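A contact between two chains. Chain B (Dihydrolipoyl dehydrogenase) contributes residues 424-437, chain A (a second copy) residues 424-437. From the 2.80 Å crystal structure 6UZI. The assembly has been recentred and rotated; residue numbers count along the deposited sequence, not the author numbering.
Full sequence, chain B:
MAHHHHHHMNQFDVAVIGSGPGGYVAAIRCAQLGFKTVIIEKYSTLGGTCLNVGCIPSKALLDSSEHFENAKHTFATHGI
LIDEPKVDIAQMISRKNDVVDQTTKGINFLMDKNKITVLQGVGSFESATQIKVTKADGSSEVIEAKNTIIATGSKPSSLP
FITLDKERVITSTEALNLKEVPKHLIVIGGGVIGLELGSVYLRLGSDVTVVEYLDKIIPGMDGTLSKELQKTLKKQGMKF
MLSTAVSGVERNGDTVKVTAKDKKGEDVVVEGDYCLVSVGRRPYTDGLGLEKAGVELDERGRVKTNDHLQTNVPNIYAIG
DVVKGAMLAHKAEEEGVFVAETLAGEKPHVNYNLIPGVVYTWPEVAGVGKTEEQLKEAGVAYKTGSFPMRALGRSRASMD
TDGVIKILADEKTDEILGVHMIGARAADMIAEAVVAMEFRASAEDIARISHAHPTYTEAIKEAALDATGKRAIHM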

# COMPACT_ATOMS: atom_id res chain seq x y z
N ALA B 424 3.66 0.79 7.74
CA ALA B 424 2.59 1.46 7.02
C ALA B 424 2.24 0.69 5.76
O ALA B 424 3.11 0.16 5.07
CB ALA B 424 2.99 2.90 6.67
N ARG B 425 0.94 0.57 5.50
CA ARG B 425 0.42 -0.02 4.26
C ARG B 425 0.84 -1.48 4.08
O ARG B 425 0.86 -1.99 2.95
CB ARG B 425 0.84 0.80 3.04
CG ARG B 425 0.40 2.24 3.10
CD ARG B 425 0.77 2.97 1.82
NE ARG B 425 0.21 4.31 1.77
CZ ARG B 425 0.17 5.06 0.68
NH1 ARG B 425 -0.36 6.27 0.72
NH2 ARG B 425 0.66 4.60 -0.46
N ALA B 426 1.17 -2.17 5.17
CA ALA B 426 1.56 -3.57 5.05
C ALA B 426 0.43 -4.41 4.47
O ALA B 426 0.68 -5.38 3.75
CB ALA B 426 1.97 -4.12 6.42
N ALA B 427 -0.82 -4.01 4.73
CA ALA B 427 -1.96 -4.78 4.22
C ALA B 427 -1.94 -4.87 2.71
O ALA B 427 -2.44 -5.85 2.14
CB ALA B 427 -3.27 -4.15 4.70
N ASP B 428 -1.35 -3.88 2.03
CA ASP B 428 -1.26 -3.92 0.58
C ASP B 428 0.13 -4.24 0.06
O ASP B 428 0.25 -4.74 -1.06
CB ASP B 428 -1.73 -2.59 -0.02
CG ASP B 428 -3.20 -2.33 0.26
OD1 ASP B 428 -3.49 -1.57 1.20
OD2 ASP B 428 -4.05 -2.91 -0.45
N MET B 429 1.18 -3.98 0.84
CA MET B 429 2.52 -4.37 0.41
C MET B 429 2.66 -5.89 0.35
O MET B 429 3.45 -6.40 -0.46
CB MET B 429 3.57 -3.80 1.35
CG MET B 429 3.80 -2.31 1.21
SD MET B 429 5.34 -1.84 2.02
CE MET B 429 4.99 -2.29 3.72
N ILE B 430 1.92 -6.62 1.18
CA ILE B 430 2.08 -8.06 1.24
C ILE B 430 1.79 -8.69 -0.12
O ILE B 430 2.32 -9.76 -0.43
CB ILE B 430 1.19 -8.67 2.35
CG1 ILE B 430 1.65 -10.09 2.69
CG2 ILE B 430 -0.28 -8.69 1.94
CD1 ILE B 430 3.06 -10.15 3.21
N ALA B 431 1.01 -8.00 -0.96
CA ALA B 431 0.68 -8.54 -2.27
C ALA B 431 1.92 -8.75 -3.12
O ALA B 431 1.99 -9.72 -3.89
CB ALA B 431 -0.30 -7.60 -2.98
N GLU B 432 2.91 -7.87 -3.01
CA GLU B 432 4.16 -8.08 -3.73
C GLU B 432 4.82 -9.39 -3.30
O GLU B 432 5.35 -10.14 -4.13
CB GLU B 432 5.12 -6.91 -3.52
CG GLU B 432 6.49 -7.15 -4.16
CD GLU B 432 7.51 -6.07 -3.84
OE1 GLU B 432 7.11 -5.02 -3.28
OE2 GLU B 432 8.71 -6.27 -4.15
N ALA B 433 4.81 -9.67 -2.00
CA ALA B 433 5.44 -10.89 -1.50
C ALA B 433 4.69 -12.14 -1.96
O ALA B 433 5.31 -13.17 -2.24
CB ALA B 433 5.53 -10.84 0.02
N VAL B 434 3.36 -12.07 -2.01
CA VAL B 434 2.57 -13.22 -2.45
C VAL B 434 2.90 -13.56 -3.90
O VAL B 434 3.17 -14.72 -4.24
CB VAL B 434 1.07 -12.94 -2.26
CG1 VAL B 434 0.26 -14.13 -2.69
CG2 VAL B 434 0.77 -12.60 -0.82
N VAL B 435 2.88 -12.56 -4.77
CA VAL B 435 3.19 -12.79 -6.18
C VAL B 435 4.64 -13.24 -6.33
O VAL B 435 4.96 -14.08 -7.18
CB VAL B 435 2.90 -11.51 -6.99
CG1 VAL B 435 3.32 -11.69 -8.43
CG2 VAL B 435 1.43 -11.17 -6.90
N ALA B 436 5.55 -12.68 -5.53
CA ALA B 436 6.95 -13.10 -5.58
C ALA B 436 7.10 -14.58 -5.26
O ALA B 436 7.76 -15.33 -5.99
CB ALA B 436 7.79 -12.25 -4.62
N MET B 437 6.49 -15.03 -4.16
CA MET B 437 6.66 -16.42 -3.78
C MET B 437 5.92 -17.36 -4.74
O MET B 437 6.40 -18.47 -5.00
CB MET B 437 6.18 -16.63 -2.34
CG MET B 437 6.98 -15.82 -1.33
SD MET B 437 6.75 -16.36 0.37
CE MET B 437 7.01 -18.12 0.17
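Chain A, residues 424-437: ARAADMIAEAVVAM

The apolar centre of the contact lies toward the C-terminal end of the two stretches, where B:Val435 and A:Val435 direct their CA-to-CB bonds toward each other's chain. Their CG1 methyls meet at 4.3 Å, B:Val435 CG1 to A:Val435 CG1. B:Val435 CG1 also lies 4.0 Å from A:Ala436 CA and 4.2 Å from A:Ala436 CB, while A:Val435 CG1 lies 4.1 Å from B:Ala436 CA. Valine suits this place because its branched, compact side chain covers a neighbouring backbone without needing room to extend; alanine suits the next position because its single methyl lets the valine come close to the main chain.

These residues belong to a pair of helices. Chain A presents the same fourteen residues as chain B, in nearly the same conformation, and lays them alongside in the same direction. In each copy a short lead-in, B:Ala424 and B:Arg425 or A:Ala424 and A:Arg425, gives way to a helix that begins at residue 426 and runs beyond the stretch at 437. The two helix axes approach to 7.5 Å, and their N-to-C directions differ by only 4°, so the helices run parallel and in register: B:Glu432 faces A:Glu432, B:Asp428 lies beside A:Met429, and B:Val435 beside A:Ala436, with the reciprocal pairs repeating the pattern.

One turn back from the valines, the backbones themselves come together. B:Glu432 CA is 4.2 Å from A:Glu432 CA; the CA-to-CB bonds of both residues point sideways, so CB does not stand between the two main chains. Each glutamate is extended, with chi1 and chi2 both t, and its aliphatic portion packs on valine: B:Glu432 CG to A:Val435 CG2 is 3.6 Å, and B:Val435 CG2 to A:Glu432 CG is 3.7 Å. The small B:Ala431 and A:Ala431 allow the carboxylates to pass closely, with B:Glu432 OE1 3.3 Å from A:Ala431 CB and A:Glu432 OE1 3.2 Å from B:Ala431 CB. Near this point each helix is kinked: B:Ala431 N bonds weakly to B:Asp428 O, and A:Ala431 N likewise to A:Asp428 O, while B:Glu432 N bonds to B:Met429 O and A:Glu432 N to A:Met429 O.

Toward the N terminus the contact becomes polar. B:Met429 supplies a slim apolar flank, B:Met429 CG lying 4.4 Å from A:Asp428 CB, while the aspartate carboxylates receive the arginines of the partner chain. B:Arg425 NH2 donates to A:Asp428 OD1 at 2.8 Å, and A:Arg425 NH1 donates to B:Asp428 OD1 at 2.9 Å; both hydrogen bonds belong to salt bridges. Arginine is long enough to span the gap from the N-cap position, and its side chain follows an m, t, t course in both copies. The two arginines also lie close, B:Arg425 NE to A:Arg425 NE being 4.4 Å, a like-charge approach that the neighbouring aspartates help to offset. A:Arg425 CA sits over one face of the B:Arg425 guanidinium, whereas A:Asp428 OD1 meets that group at its edge, where its N-H bonds point.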

# COMPACT_ATOMS: atom_id res chain seq x y z
N ALA A 424 -6.40 4.67 -3.94
CA ALA A 424 -5.72 4.72 -2.65
C ALA A 424 -4.53 3.77 -2.64
O ALA A 424 -4.62 2.64 -3.12
CB ALA A 424 -6.68 4.35 -1.52
N ARG A 425 -3.40 4.26 -2.12
CA ARG A 425 -2.18 3.48 -1.93
C ARG A 425 -1.60 2.94 -3.23
O ARG A 425 -0.86 1.95 -3.22
CB ARG A 425 -2.40 2.32 -0.94
CG ARG A 425 -2.92 2.74 0.40
CD ARG A 425 -3.05 1.54 1.32
NE ARG A 425 -3.40 1.94 2.68
CZ ARG A 425 -3.31 1.16 3.74
NH1 ARG A 425 -2.84 -0.08 3.61
NH2 ARG A 425 -3.64 1.62 4.94
N ALA A 426 -1.92 3.56 -4.37
CA ALA A 426 -1.40 3.06 -5.64
C ALA A 426 0.12 3.13 -5.69
O ALA A 426 0.75 2.34 -6.39
CB ALA A 426 -2.00 3.84 -6.81
N ALA A 427 0.72 4.08 -4.96
CA ALA A 427 2.17 4.20 -4.98
C ALA A 427 2.85 2.92 -4.49
O ALA A 427 3.97 2.62 -4.89
CB ALA A 427 2.61 5.40 -4.15
N ASP A 428 2.18 2.15 -3.63
CA ASP A 428 2.73 0.89 -3.17
C ASP A 428 2.06 -0.33 -3.78
O ASP A 428 2.69 -1.38 -3.85
CB ASP A 428 2.65 0.81 -1.63
CG ASP A 428 3.47 1.89 -0.96
OD1 ASP A 428 2.89 2.89 -0.50
OD2 ASP A 428 4.71 1.74 -0.89
N MET A 429 0.82 -0.21 -4.25
CA MET A 429 0.20 -1.33 -4.94
C MET A 429 0.94 -1.65 -6.23
O MET A 429 0.94 -2.80 -6.68
CB MET A 429 -1.26 -1.02 -5.25
CG MET A 429 -2.17 -1.02 -4.05
SD MET A 429 -3.88 -1.12 -4.58
CE MET A 429 -4.06 0.39 -5.52
N ILE A 430 1.56 -0.64 -6.84
CA ILE A 430 2.21 -0.82 -8.14
C ILE A 430 3.32 -1.85 -8.07
O ILE A 430 3.65 -2.47 -9.09
CB ILE A 430 2.72 0.55 -8.64
CG1 ILE A 430 3.05 0.48 -10.13
CG2 ILE A 430 3.94 1.01 -7.85
CD1 ILE A 430 1.87 0.13 -10.97
N ALA A 431 3.88 -2.08 -6.88
CA ALA A 431 4.98 -3.04 -6.75
C ALA A 431 4.53 -4.45 -7.13
O ALA A 431 5.30 -5.22 -7.72
CB ALA A 431 5.55 -3.00 -5.34
N GLU A 432 3.28 -4.81 -6.81
CA GLU A 432 2.77 -6.11 -7.22
C GLU A 432 2.81 -6.27 -8.73
O GLU A 432 3.23 -7.31 -9.25
CB GLU A 432 1.34 -6.30 -6.71
CG GLU A 432 0.66 -7.58 -7.18
CD GLU A 432 -0.80 -7.68 -6.76
OE1 GLU A 432 -1.25 -6.86 -5.93
OE2 GLU A 432 -1.51 -8.57 -7.26
N ALA A 433 2.42 -5.22 -9.47
CA ALA A 433 2.44 -5.29 -10.92
C ALA A 433 3.87 -5.36 -11.44
O ALA A 433 4.15 -6.06 -12.42
CB ALA A 433 1.70 -4.10 -11.52
N VAL A 434 4.79 -4.63 -10.80
CA VAL A 434 6.18 -4.66 -11.24
C VAL A 434 6.74 -6.08 -11.14
O VAL A 434 7.31 -6.61 -12.10
CB VAL A 434 7.04 -3.67 -10.43
CG1 VAL A 434 8.47 -3.70 -10.91
CG2 VAL A 434 6.49 -2.27 -10.57
N VAL A 435 6.55 -6.72 -9.98
CA VAL A 435 7.04 -8.08 -9.80
C VAL A 435 6.33 -9.03 -10.74
O VAL A 435 6.94 -9.92 -11.34
CB VAL A 435 6.90 -8.52 -8.33
CG1 VAL A 435 7.28 -9.98 -8.18
CG2 VAL A 435 7.77 -7.65 -7.44
N ALA A 436 5.02 -8.83 -10.92
CA ALA A 436 4.25 -9.68 -11.82
C ALA A 436 4.82 -9.63 -13.23
O ALA A 436 5.02 -10.67 -13.87
CB ALA A 436 2.79 -9.26 -11.81
N MET A 437 5.09 -8.42 -13.74
CA MET A 437 5.61 -8.30 -15.10
C MET A 437 7.05 -8.79 -15.20
O MET A 437 7.47 -9.26 -16.26
CB MET A 437 5.49 -6.85 -15.59
CG MET A 437 4.05 -6.35 -15.66
SD MET A 437 3.82 -4.86 -16.64
CE MET A 437 4.68 -5.32 -18.14